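Local coordinates for protein predicted ATPase involved in replication control, Cdc46/Mcm family (Methanopyrus kandleri AV19, PDB 3F8T) that belongs to the MCM family of replicative helicases and, as in its relatives, probably binds ATP and single-stranded DNA during DNA replication, at residues F26-R31 with E78-E83; I34-T39 with R60-D65. The protein carries 2 engineered substitutions. All coordinates share one frame; numbering follows the deposited sequence.

Contact 1 (F26-R31 with E78-E83); sequences FGLPTR and EPALRE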
loop_
_atom_site.group_PDB
_atom_site.type_symbol
_atom_site.label_atom_id
_atom_site.label_comp_id
_atom_site.label_asym_id
_atom_site.label_seq_id
_atom_site.Cartn_x
_atom_site.Cartn_y
_atom_site.Cartn_z
ATOM N N PHE A 26 -39.304 2.498 -19.693
ATOM C CA PHE A 26 -38.206 2.941 -18.846
ATOM C C PHE A 26 -37.700 4.336 -19.206
ATOM O O PHE A 26 -36.690 4.790 -18.675
ATOM C CB PHE A 26 -37.083 1.895 -18.901
ATOM C CG PHE A 26 -37.384 0.667 -18.101
ATOM C CD1 PHE A 26 -38.011 -0.434 -18.691
ATOM C CD2 PHE A 26 -37.087 0.622 -16.741
ATOM C CE1 PHE A 26 -38.307 -1.564 -17.948
ATOM C CE2 PHE A 26 -37.379 -0.512 -15.982
ATOM C CZ PHE A 26 -37.989 -1.604 -16.584
ATOM N N GLY A 27 -38.426 5.012 -20.097
ATOM C CA GLY A 27 -38.125 6.390 -20.485
ATOM C C GLY A 27 -36.860 6.534 -21.303
ATOM O O GLY A 27 -36.170 7.541 -21.187
ATOM N N LEU A 28 -36.572 5.518 -22.124
ATOM C CA LEU A 28 -35.399 5.489 -23.004
ATOM C C LEU A 28 -35.795 5.644 -24.463
ATOM O O LEU A 28 -36.785 5.050 -24.887
ATOM C CB LEU A 28 -34.655 4.152 -22.860
ATOM C CG LEU A 28 -34.074 3.838 -21.483
ATOM C CD1 LEU A 28 -33.484 2.452 -21.500
ATOM C CD2 LEU A 28 -33.022 4.885 -21.115
ATOM N N PRO A 29 -35.011 6.407 -25.239
ATOM C CA PRO A 29 -35.213 6.394 -26.692
ATOM C C PRO A 29 -35.059 4.963 -27.164
ATOM O O PRO A 29 -34.132 4.271 -26.727
ATOM C CB PRO A 29 -34.056 7.244 -27.217
ATOM C CG PRO A 29 -33.659 8.106 -26.078
ATOM C CD PRO A 29 -33.904 7.297 -24.840
ATOM N N THR A 30 -35.969 4.507 -28.018
ATOM C CA THR A 30 -35.907 3.141 -28.545
ATOM C C THR A 30 -34.527 2.771 -29.128
ATOM O O THR A 30 -34.037 1.663 -28.907
ATOM C CB THR A 30 -37.044 2.862 -29.569
ATOM O OG1 THR A 30 -38.308 3.048 -28.922
ATOM C CG2 THR A 30 -36.977 1.436 -30.070
ATOM N N ARG A 31 -33.903 3.695 -29.854
ATOM C CA ARG A 31 -32.599 3.413 -30.470
ATOM C C ARG A 31 -31.505 3.025 -29.452
ATOM O O ARG A 31 -30.651 2.178 -29.742
ATOM C CB ARG A 31 -32.144 4.555 -31.391
ATOM C CG ARG A 31 -31.964 5.911 -30.731
ATOM C CD ARG A 31 -31.237 6.917 -31.660
ATOM N NE ARG A 31 -29.817 6.591 -31.840
ATOM C CZ ARG A 31 -28.871 6.803 -30.923
ATOM N NH1 ARG A 31 -29.176 7.346 -29.745
ATOM N NH2 ARG A 31 -27.614 6.462 -31.179
ATOM N N GLU A 78 -29.771 0.381 -16.716
ATOM C CA GLU A 78 -29.589 -0.870 -15.989
ATOM C C GLU A 78 -30.904 -1.637 -15.683
ATOM O O GLU A 78 -30.971 -2.827 -15.942
ATOM C CB GLU A 78 -28.729 -0.635 -14.736
ATOM C CG GLU A 78 -28.130 -1.897 -14.132
ATOM C CD GLU A 78 -29.025 -2.508 -13.079
ATOM O OE1 GLU A 78 -30.085 -1.915 -12.790
ATOM O OE2 GLU A 78 -28.673 -3.583 -12.540
ATOM N N PRO A 79 -31.936 -0.980 -15.085
ATOM C CA PRO A 79 -33.187 -1.746 -14.887
ATOM C C PRO A 79 -33.896 -2.155 -16.182
ATOM O O PRO A 79 -34.593 -3.188 -16.203
ATOM C CB PRO A 79 -34.067 -0.792 -14.063
ATOM C CG PRO A 79 -33.522 0.539 -14.304
ATOM C CD PRO A 79 -32.036 0.366 -14.503
ATOM N N ALA A 80 -33.731 -1.367 -17.247
ATOM C CA ALA A 80 -34.296 -1.738 -18.563
ATOM C C ALA A 80 -33.673 -3.039 -19.051
ATOM O O ALA A 80 -34.369 -3.950 -19.505
ATOM C CB ALA A 80 -34.059 -0.636 -19.581
ATOM N N LEU A 81 -32.349 -3.113 -18.953
ATOM C CA LEU A 81 -31.610 -4.316 -19.318
ATOM C C LEU A 81 -31.998 -5.494 -18.433
ATOM O O LEU A 81 -32.247 -6.577 -18.934
ATOM C CB LEU A 81 -30.096 -4.048 -19.296
ATOM C CG LEU A 81 -29.620 -2.967 -20.276
ATOM C CD1 LEU A 81 -28.099 -2.822 -20.261
ATOM C CD2 LEU A 81 -30.124 -3.252 -21.705
ATOM N N ARG A 82 -32.085 -5.281 -17.120
ATOM C CA ARG A 82 -32.566 -6.343 -16.229
ATOM C C ARG A 82 -33.938 -6.877 -16.671
ATOM O O ARG A 82 -34.175 -8.094 -16.675
ATOM C CB ARG A 82 -32.610 -5.870 -14.772
ATOM C CG ARG A 82 -31.248 -5.927 -14.065
ATOM C CD ARG A 82 -31.372 -5.856 -12.542
ATOM N NE ARG A 82 -31.341 -4.475 -12.070
ATOM C CZ ARG A 82 -32.414 -3.760 -11.733
ATOM N NH1 ARG A 82 -32.274 -2.500 -11.322
ATOM N NH2 ARG A 82 -33.629 -4.302 -11.791
ATOM N N GLU A 83 -34.828 -5.961 -17.057
ATOM C CA GLU A 83 -36.164 -6.327 -17.542
ATOM C C GLU A 83 -36.102 -7.175 -18.821
ATOM O O GLU A 83 -36.775 -8.200 -18.923
ATOM C CB GLU A 83 -37.041 -5.070 -17.715
ATOM C CG GLU A 83 -38.448 -5.315 -18.257
ATOM C CD GLU A 83 -39.248 -6.340 -17.455
ATOM O OE1 GLU A 83 -39.029 -6.482 -16.227
ATOM O OE2 GLU A 83 -40.106 -7.005 -18.065
#

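Contact 2 (I34-T39 with R60-D65); sequences IEIVRT and RELDSD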
loop_
_atom_site.group_PDB
_atom_site.type_symbol
_atom_site.label_atom_id
_atom_site.label_comp_id
_atom_site.label_asym_id
_atom_site.label_seq_id
_atom_site.Cartn_x
_atom_site.Cartn_y
_atom_site.Cartn_z
ATOM N N ILE A 34 -32.200 -0.683 -28.854
ATOM C CA ILE A 34 -31.894 -1.418 -30.081
ATOM C C ILE A 34 -30.373 -1.520 -30.294
ATOM O O ILE A 34 -29.859 -2.589 -30.590
ATOM C CB ILE A 34 -32.564 -0.785 -31.335
ATOM C CG1 ILE A 34 -34.088 -0.882 -31.238
ATOM C CG2 ILE A 34 -32.106 -1.514 -32.600
ATOM C CD1 ILE A 34 -34.822 -0.100 -32.319
ATOM N N GLU A 35 -29.653 -0.413 -30.151
ATOM C CA GLU A 35 -28.204 -0.468 -30.372
ATOM C C GLU A 35 -27.493 -1.326 -29.318
ATOM O O GLU A 35 -26.528 -2.036 -29.636
ATOM C CB GLU A 35 -27.611 0.932 -30.491
ATOM C CG GLU A 35 -28.071 1.607 -31.785
ATOM C CD GLU A 35 -27.639 3.054 -31.907
ATOM O OE1 GLU A 35 -26.515 3.403 -31.453
ATOM O OE2 GLU A 35 -28.430 3.849 -32.473
ATOM N N ILE A 36 -28.000 -1.292 -28.084
ATOM C CA ILE A 36 -27.452 -2.127 -27.000
ATOM C C ILE A 36 -27.580 -3.627 -27.290
ATOM O O ILE A 36 -26.605 -4.381 -27.187
ATOM C CB ILE A 36 -28.093 -1.784 -25.619
ATOM C CG1 ILE A 36 -27.612 -0.399 -25.141
ATOM C CG2 ILE A 36 -27.753 -2.880 -24.587
ATOM C CD1 ILE A 36 -28.343 0.158 -23.875
ATOM N N VAL A 37 -28.779 -4.055 -27.661
ATOM C CA VAL A 37 -29.064 -5.462 -27.911
ATOM C C VAL A 37 -28.337 -6.013 -29.148
ATOM O O VAL A 37 -28.094 -7.216 -29.247
ATOM C CB VAL A 37 -30.600 -5.686 -27.995
ATOM C CG1 VAL A 37 -30.926 -7.060 -28.490
ATOM C CG2 VAL A 37 -31.211 -5.456 -26.620
ATOM N N ARG A 38 -27.984 -5.128 -30.077
ATOM C CA ARG A 38 -27.231 -5.521 -31.267
ATOM C C ARG A 38 -25.754 -5.826 -30.996
ATOM O O ARG A 38 -25.087 -6.438 -31.835
ATOM C CB ARG A 38 -27.321 -4.434 -32.343
ATOM C CG ARG A 38 -28.617 -4.359 -33.129
ATOM C CD ARG A 38 -28.484 -3.159 -34.050
ATOM N NE ARG A 38 -29.667 -2.815 -34.840
ATOM C CZ ARG A 38 -29.916 -1.579 -35.280
ATOM N NH1 ARG A 38 -29.090 -0.585 -34.978
ATOM N NH2 ARG A 38 -31.002 -1.318 -35.997
ATOM N N THR A 39 -25.235 -5.389 -29.846
ATOM C CA THR A 39 -23.820 -5.573 -29.532
ATOM C C THR A 39 -23.469 -7.048 -29.350
ATOM O O THR A 39 -24.303 -7.842 -28.883
ATOM C CB THR A 39 -23.381 -4.787 -28.268
ATOM O OG1 THR A 39 -24.135 -5.225 -27.135
ATOM C CG2 THR A 39 -23.568 -3.282 -28.458
ATOM N N ARG A 60 -17.649 -0.035 -25.431
ATOM C CA ARG A 60 -16.762 0.253 -26.572
ATOM C C ARG A 60 -17.357 -0.277 -27.865
ATOM O O ARG A 60 -16.891 0.079 -28.958
ATOM C CB ARG A 60 -15.413 -0.428 -26.400
ATOM C CG ARG A 60 -14.656 -0.079 -25.178
ATOM C CD ARG A 60 -14.150 -1.415 -24.652
ATOM N NE ARG A 60 -13.122 -1.302 -23.660
ATOM C CZ ARG A 60 -12.910 -2.204 -22.709
ATOM N NH1 ARG A 60 -13.684 -3.287 -22.589
ATOM N NH2 ARG A 60 -11.929 -1.996 -21.861
ATOM N N GLU A 61 -18.356 -1.149 -27.740
ATOM C CA GLU A 61 -19.027 -1.748 -28.900
ATOM C C GLU A 61 -20.096 -0.807 -29.465
ATOM O O GLU A 61 -20.754 -1.138 -30.453
ATOM C CB GLU A 61 -19.625 -3.131 -28.557
ATOM C CG GLU A 61 -18.552 -4.217 -28.335
ATOM C CD GLU A 61 -19.080 -5.591 -27.896
ATOM O OE1 GLU A 61 -20.307 -5.810 -27.804
ATOM O OE2 GLU A 61 -18.231 -6.485 -27.648
ATOM N N LEU A 62 -20.235 0.367 -28.838
ATOM C CA LEU A 62 -21.190 1.397 -29.246
ATOM C C LEU A 62 -20.523 2.719 -29.645
ATOM O O LEU A 62 -19.391 3.003 -29.244
ATOM C CB LEU A 62 -22.175 1.682 -28.103
ATOM C CG LEU A 62 -23.079 0.523 -27.680
ATOM C CD1 LEU A 62 -23.873 0.881 -26.461
ATOM C CD2 LEU A 62 -24.017 0.140 -28.818
ATOM N N ASP A 63 -21.253 3.526 -30.416
ATOM C CA ASP A 63 -20.893 4.919 -30.685
ATOM C C ASP A 63 -20.463 5.621 -29.391
ATOM O O ASP A 63 -21.145 5.512 -28.364
ATOM C CB ASP A 63 -22.095 5.658 -31.301
ATOM C CG ASP A 63 -21.913 7.170 -31.330
ATOM O OD1 ASP A 63 -21.239 7.690 -32.251
ATOM O OD2 ASP A 63 -22.461 7.851 -30.433
ATOM N N SER A 64 -19.364 6.368 -29.460
ATOM C CA SER A 64 -18.758 6.991 -28.282
ATOM C C SER A 64 -19.687 7.928 -27.539
ATOM O O SER A 64 -19.689 7.958 -26.301
ATOM C CB SER A 64 -17.489 7.752 -28.676
ATOM O OG SER A 64 -16.446 6.844 -28.951
ATOM N N ASP A 65 -20.455 8.711 -28.287
ATOM C CA ASP A 65 -21.432 9.613 -27.677
ATOM C C ASP A 65 -22.566 8.828 -27.015
ATOM O O ASP A 65 -23.056 9.213 -25.954
ATOM C CB ASP A 65 -21.967 10.598 -28.713
ATOM C CG ASP A 65 -20.886 11.562 -29.223
ATOM O OD1 ASP A 65 -19.881 11.799 -28.511
ATOM O OD2 ASP A 65 -21.037 12.076 -30.345
HETATM O O HOH W 1 -23.950 2.571 -31.492
#

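Contact 1 (F26-R31 with E78-E83)
The F26 ring lies with one face over the backbone of A80: CA of A80 sits 3.8 Å from the ring centroid, only 7° off the ring normal, which meets the geometry of a CH-pi contact. The methyl of A80 serves two partners, since its CB is 3.9 Å from CG of F26 and 3.7 Å from CD1 of L28. Farther out on the ring, CE2 meets CB of P79 at 3.8 Å, while CE1 approaches CB of E83 at 3.7 Å. With CG anti to the backbone N (chi1 178°), CG of E83 also comes to 3.8 Å from CE1 of F26; the E83 carboxylate has weak, long ion pairs with R25 and R86. An alanine in place of F26 would probably open a gap over A80 and deprive P79 and E83 of their apolar neighbour. L28 also touches L33 and V77. G27 takes the C-prime place, where its positive phi of 70° favours glycine: N of L28 bonds to O of A23 and N of G27 to O of S24. This is a Schellman motif, here ending helix 19-25, and the residues that follow the helix, F26 and L28, lie on helix 74-88 in the N-terminal domain.

Contact 2 (I34-T39 with R60-D65)
E61 and L62 lie against the two ends of the 34-39 segment, with CA of T39 6.2 Å from CA of E61 and CA of E35 7.3 Å from CA of L62. L62 carries the apolar part. Its CD2 meets CG2 of T39 at 3.5 Å, tighter than usual for two carbons, and also lies 3.4 Å from O of E35, while CD1 rests against CG1 of I36. T39 is the N-cap of helix 40-47, its OG1 weakly bonded to N of F42. With chi1 at 60°, OG1 stands between the backbone N and the carbonyl carbon and donates to O of I36 at 2.6 Å, nearly along the C=O axis, which helps to fix the rotation of T39. That carbonyl also accepts from N of T39. E61 comes across from the other segment, OE1 lying 3.3 Å from CB of T39 and bonding to S41. At the E35 end a water donates to OE1 of E35 and accepts from N of D63, while OE2 of E35 forms a salt bridge with R31. The chemistry thus divides into a largely apolar centre, with L62 also lying on the E35 carbonyl, and polar margins in which both glutamates find partners; the water joins E35 to the backbone of D63, the N-cap of helix 64-72.

How the contacts relate
Helix 30-37 ties the two contacts together: the 26-31 segment of contact 1 runs into its start, and the 34-39 segment of contact 2 contains its last turn and the residues after it. Their centres are 13 Å apart, and they touch directly where CD2 of L81 packs on CG2 of I36 at 3.8 Å. In sequence, contact 2 falls between the two segments of contact 1, and helices 64-72 and 74-88 follow one another. Successive residues of helix 64-72 serve both contacts, W69 touching L28 and I70 touching I36. All four segments lie in the archaeal Mcm-like N-terminal domain, with contact centres about 40 Å and 37 Å from the chain centre.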